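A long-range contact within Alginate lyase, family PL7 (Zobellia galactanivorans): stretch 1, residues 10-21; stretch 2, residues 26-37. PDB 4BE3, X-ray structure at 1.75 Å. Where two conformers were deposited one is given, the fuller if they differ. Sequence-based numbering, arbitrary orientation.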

# COMPACT_ATOMS: atom_id res chain seq x y z
N GLN A 10 1.09 8.40 -13.75
CA GLN A 10 0.82 8.37 -12.35
C GLN A 10 1.32 9.59 -11.65
O GLN A 10 1.58 9.54 -10.43
N MET A 11 1.35 10.74 -12.32
CA MET A 11 1.91 11.91 -11.69
C MET A 11 1.14 12.28 -10.45
O MET A 11 1.76 12.81 -9.45
N ASP A 12 -0.17 11.90 -10.38
CA ASP A 12 -0.92 12.32 -9.21
C ASP A 12 -0.60 11.44 -8.01
O ASP A 12 -1.08 11.68 -6.96
N GLU A 13 0.24 10.44 -8.14
CA GLU A 13 0.70 9.58 -7.02
C GLU A 13 2.00 10.11 -6.34
O GLU A 13 2.43 9.53 -5.35
N TRP A 14 2.50 11.20 -6.88
CA TRP A 14 3.72 11.83 -6.34
C TRP A 14 3.55 13.25 -5.85
O TRP A 14 2.72 13.99 -6.48
N LYS A 15 4.32 13.71 -4.82
CA LYS A 15 4.44 15.11 -4.49
C LYS A 15 5.91 15.47 -4.85
O LYS A 15 6.72 14.51 -5.20
N ILE A 16 6.23 16.74 -4.84
CA ILE A 16 7.63 17.10 -5.17
C ILE A 16 8.18 18.08 -4.15
O ILE A 16 7.40 18.88 -3.53
N LEU A 17 9.54 18.04 -3.98
CA LEU A 17 10.24 19.18 -3.35
C LEU A 17 11.19 19.66 -4.48
O LEU A 17 11.94 18.80 -5.05
N LEU A 18 11.30 20.97 -4.75
CA LEU A 18 12.26 21.51 -5.74
C LEU A 18 13.49 22.03 -5.07
O LEU A 18 13.47 22.28 -3.82
N GLY A 19 14.50 22.31 -5.89
CA GLY A 19 15.83 22.77 -5.38
C GLY A 19 15.71 24.13 -4.70
O GLY A 19 16.59 24.48 -3.92
N ASP A 20 14.67 24.91 -5.03
CA ASP A 20 14.50 26.15 -4.33
C ASP A 20 13.58 26.10 -3.08
O ASP A 20 13.22 27.19 -2.56
N GLY A 21 13.22 24.91 -2.62
CA GLY A 21 12.52 24.62 -1.36
C GLY A 21 10.99 24.65 -1.59
O GLY A 21 10.22 24.41 -0.65
N ASP A 26 0.15 18.63 -5.65
CA ASP A 26 -0.67 18.31 -6.88
C ASP A 26 0.13 18.59 -8.10
O ASP A 26 0.37 19.75 -8.46
N LEU A 27 0.60 17.53 -8.77
CA LEU A 27 1.66 17.77 -9.82
C LEU A 27 1.13 17.64 -11.16
O LEU A 27 1.79 17.78 -12.18
N VAL A 28 -0.20 17.40 -11.23
CA VAL A 28 -0.79 17.45 -12.58
C VAL A 28 -0.74 18.86 -13.16
O VAL A 28 -1.18 19.90 -12.42
N ASN A 29 -0.27 18.98 -14.43
CA ASN A 29 -0.05 20.29 -15.04
C ASN A 29 0.74 21.23 -14.17
O ASN A 29 0.32 22.39 -13.92
N TYR A 30 1.91 20.77 -13.69
CA TYR A 30 2.78 21.63 -12.88
C TYR A 30 4.15 21.57 -13.40
O TYR A 30 4.61 20.45 -13.68
N ALA A 31 4.80 22.73 -13.57
CA ALA A 31 6.24 22.70 -13.94
C ALA A 31 6.83 23.91 -13.28
O ALA A 31 6.08 24.85 -12.88
N LYS A 32 8.17 23.94 -13.17
CA LYS A 32 8.76 25.17 -12.78
C LYS A 32 10.08 25.20 -13.50
O LYS A 32 10.93 24.25 -13.40
N ASP A 33 10.29 26.26 -14.28
CA ASP A 33 11.48 26.45 -15.06
C ASP A 33 12.74 26.29 -14.17
O ASP A 33 12.76 26.72 -12.97
N ASP A 34 13.76 25.71 -14.79
CA ASP A 34 15.07 25.42 -14.07
C ASP A 34 15.02 24.36 -12.98
O ASP A 34 16.07 24.19 -12.33
N PHE A 35 13.87 23.72 -12.71
CA PHE A 35 13.86 22.66 -11.68
C PHE A 35 13.16 21.45 -12.22
O PHE A 35 13.64 20.35 -12.06
N PHE A 36 11.94 21.63 -12.76
CA PHE A 36 11.08 20.42 -12.95
C PHE A 36 10.26 20.70 -14.17
O PHE A 36 9.36 21.59 -14.12
N TYR A 37 10.65 20.11 -15.29
CA TYR A 37 10.06 20.60 -16.59
C TYR A 37 10.32 19.54 -17.62
O TYR A 37 10.96 18.55 -17.37

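The contact is mainly apolar, and in the strand of stretch 1 its side chains follow the usual alternation. Ile-16 points toward stretch 2, while Lys-15 points away and leaves its long chain free of the packing; Leu-17 is out of reach. Leu-18, just past the strand, again points toward the partner.

Leu-27 gives up more area to the contact than any other residue. Its m,t rotamer extends the branched end along stretch 1: CB lies 3.6 Å from CG of Met-11, CD1 lies 3.9 Å from CB of Trp-14, and CD2 lies 3.5 Å from CG2 of Ile-16. A compact, forked side chain suits a site that must meet several neighbours at once. CD1 also comes within 3.2 Å of the Trp-14 backbone O, a close apolar approach to a carbonyl. The tryptophan itself (chi1 m) contributes only its base here, since the indole leads away from stretch 2. At the exposed margin, CB of Asp-12 lies 4.3 Å from CG2 of Val-28, while the aspartate's carboxylate leads away.

Leu-18, also m,t, fills the other end of the apolar layer. Its CD2 is 3.8 Å from CB of Phe-36 and 4.2 Å from CB of Phe-35, and its CD1 is 3.5 Å from CE of Lys-32 and 3.6 Å from OH of Tyr-30, thus meeting the aliphatic part of one polar side chain and the tip of another.

The aromatic contacts depend on ring orientation. Ile-16, t,t, extends CD1 over the face of Phe-36 (chi1 t), 3.5 Å from the ring centroid and 17° off the normal, a CH-pi contact. Met-11, with chi1 t, instead brings its polarizable sulfur to the edge of this ring, SD lying 4.0 Å from CZ of Phe-36. Phe-35 (chi1 m) reaches the turn formed by Leu-18 to Gly-21. Its CD1 is 3.6 Å from N of Gly-19, and an ideal CB on that glycine would fall 3.2 Å from CE1 of Phe-35, so the absent side chain leaves room for the ring. Asp-20 lies over one face, its CB 3.6 Å from CZ of Phe-35.

The direct polar link is a salt bridge: NZ of Lys-32 donates to OD2 of Asp-20 at 2.9 Å. The lysine's length lets its charge reach the turn while its methylenes pass Leu-18. At the other end, water 1 joins the backbones, donating to O of Trp-14 at 2.6 Å and accepting from N of Leu-27 at 2.8 Å.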

# COMPACT_ATOMS: atom_id res chain seq x y z
CB GLN A 10 1.62 7.15 -11.76
CG GLN A 10 0.96 5.84 -12.31
CD GLN A 10 1.89 4.68 -11.89
OE1 GLN A 10 3.12 4.83 -11.94
NE2 GLN A 10 1.33 3.59 -11.56
CB MET A 11 2.10 13.01 -12.71
CG MET A 11 2.69 14.18 -12.11
SD MET A 11 4.38 14.25 -12.67
CE MET A 11 5.21 13.17 -11.78
CB ASP A 12 -2.46 12.24 -9.47
CG ASP A 12 -2.93 10.82 -9.76
OD1 ASP A 12 -2.25 9.81 -9.92
OD2 ASP A 12 -4.13 10.68 -9.89
CB GLU A 13 1.00 8.16 -7.62
CG GLU A 13 -0.36 7.55 -7.98
CD GLU A 13 -0.19 6.10 -8.45
OE1 GLU A 13 0.72 5.28 -7.93
OE2 GLU A 13 -0.94 5.68 -9.39
CB TRP A 14 4.75 11.94 -7.44
CG TRP A 14 5.15 10.59 -8.06
CD1 TRP A 14 4.73 10.07 -9.27
CD2 TRP A 14 6.25 9.70 -7.60
NE1 TRP A 14 5.41 8.93 -9.57
CE2 TRP A 14 6.33 8.64 -8.55
CE3 TRP A 14 7.10 9.69 -6.47
CZ2 TRP A 14 7.34 7.60 -8.50
CZ3 TRP A 14 8.05 8.63 -6.37
CH2 TRP A 14 8.15 7.61 -7.36
CB LYS A 15 4.24 15.34 -3.01
CG LYS A 15 5.27 14.62 -2.15
CD LYS A 15 4.95 14.69 -0.67
CE LYS A 15 3.76 13.77 -0.35
NZ LYS A 15 3.80 13.57 1.15
CB ILE A 16 7.72 17.65 -6.67
CG1 ILE A 16 9.20 17.58 -7.27
CG2 ILE A 16 7.27 19.12 -6.74
CD1 ILE A 16 9.28 17.75 -8.75
CB LEU A 17 11.00 18.68 -2.11
CG LEU A 17 12.06 19.70 -1.58
CD1 LEU A 17 11.26 21.03 -1.23
CD2 LEU A 17 12.61 19.00 -0.37
CB LEU A 18 11.62 22.71 -6.47
CG LEU A 18 10.22 22.39 -7.09
CD1 LEU A 18 9.81 23.73 -7.79
CD2 LEU A 18 10.20 21.25 -8.13
CB ASP A 20 13.98 27.18 -5.28
CG ASP A 20 12.53 26.93 -5.65
OD1 ASP A 20 11.89 25.87 -5.25
OD2 ASP A 20 11.95 27.84 -6.34
CB ASP A 26 -2.00 19.14 -7.07
CG ASP A 26 -2.80 18.71 -8.36
OD1 ASP A 26 -2.58 17.62 -9.03
OD2 ASP A 26 -3.74 19.50 -8.71
CB LEU A 27 2.89 16.72 -9.62
CG LEU A 27 3.63 16.91 -8.30
CD1 LEU A 27 4.71 15.79 -8.29
CD2 LEU A 27 4.19 18.31 -8.22
CB VAL A 28 -2.24 16.87 -12.59
CG1 VAL A 28 -2.88 17.11 -13.96
CG2 VAL A 28 -2.19 15.33 -12.38
CB ASN A 29 -1.39 20.92 -15.42
CG ASN A 29 -2.11 20.05 -16.43
OD1 ASN A 29 -1.43 19.40 -17.27
ND2 ASN A 29 -3.48 19.97 -16.35
CB TYR A 30 2.75 21.14 -11.48
CG TYR A 30 3.70 21.97 -10.60
CD1 TYR A 30 3.35 23.21 -10.18
CD2 TYR A 30 5.01 21.46 -10.29
CE1 TYR A 30 4.21 24.02 -9.38
CE2 TYR A 30 5.83 22.20 -9.46
CZ TYR A 30 5.43 23.47 -9.03
OH TYR A 30 6.29 24.21 -8.26
CB ALA A 31 6.46 22.75 -15.48
CB LYS A 32 8.95 25.22 -11.27
CG LYS A 32 9.76 26.50 -11.01
CD LYS A 32 9.13 27.43 -10.03
CE LYS A 32 9.56 27.12 -8.61
NZ LYS A 32 9.70 28.49 -8.03
CB ASP A 33 11.58 27.92 -15.54
CG ASP A 33 10.55 28.24 -16.64
OD1 ASP A 33 9.90 27.39 -17.18
OD2 ASP A 33 10.51 29.42 -16.99
CB ASP A 34 15.62 26.67 -13.39
CG ASP A 34 16.12 27.71 -14.38
OD1 ASP A 34 16.24 27.41 -15.63
OD2 ASP A 34 16.35 28.83 -13.84
CB PHE A 35 13.14 23.11 -10.42
CG PHE A 35 13.87 24.29 -9.74
CD1 PHE A 35 15.02 24.07 -9.01
CD2 PHE A 35 13.38 25.58 -9.88
CE1 PHE A 35 15.70 25.17 -8.42
CE2 PHE A 35 14.05 26.68 -9.30
CZ PHE A 35 15.20 26.47 -8.59
CB PHE A 36 10.15 20.20 -11.77
CG PHE A 36 9.16 19.01 -11.96
CD1 PHE A 36 9.59 17.67 -12.24
CD2 PHE A 36 7.77 19.28 -11.88
CE1 PHE A 36 8.64 16.64 -12.37
CE2 PHE A 36 6.83 18.24 -11.99
CZ PHE A 36 7.26 16.98 -12.30
CB TYR A 37 10.64 21.91 -17.11
CG TYR A 37 12.17 21.93 -17.18
CD1 TYR A 37 12.90 22.33 -16.03
CD2 TYR A 37 12.86 21.57 -18.34
CE1 TYR A 37 14.32 22.39 -16.09
CE2 TYR A 37 14.25 21.64 -18.40
CZ TYR A 37 14.96 22.04 -17.29
OH TYR A 37 16.37 22.07 -17.38
O HOH W 1 0.54 14.95 -7.62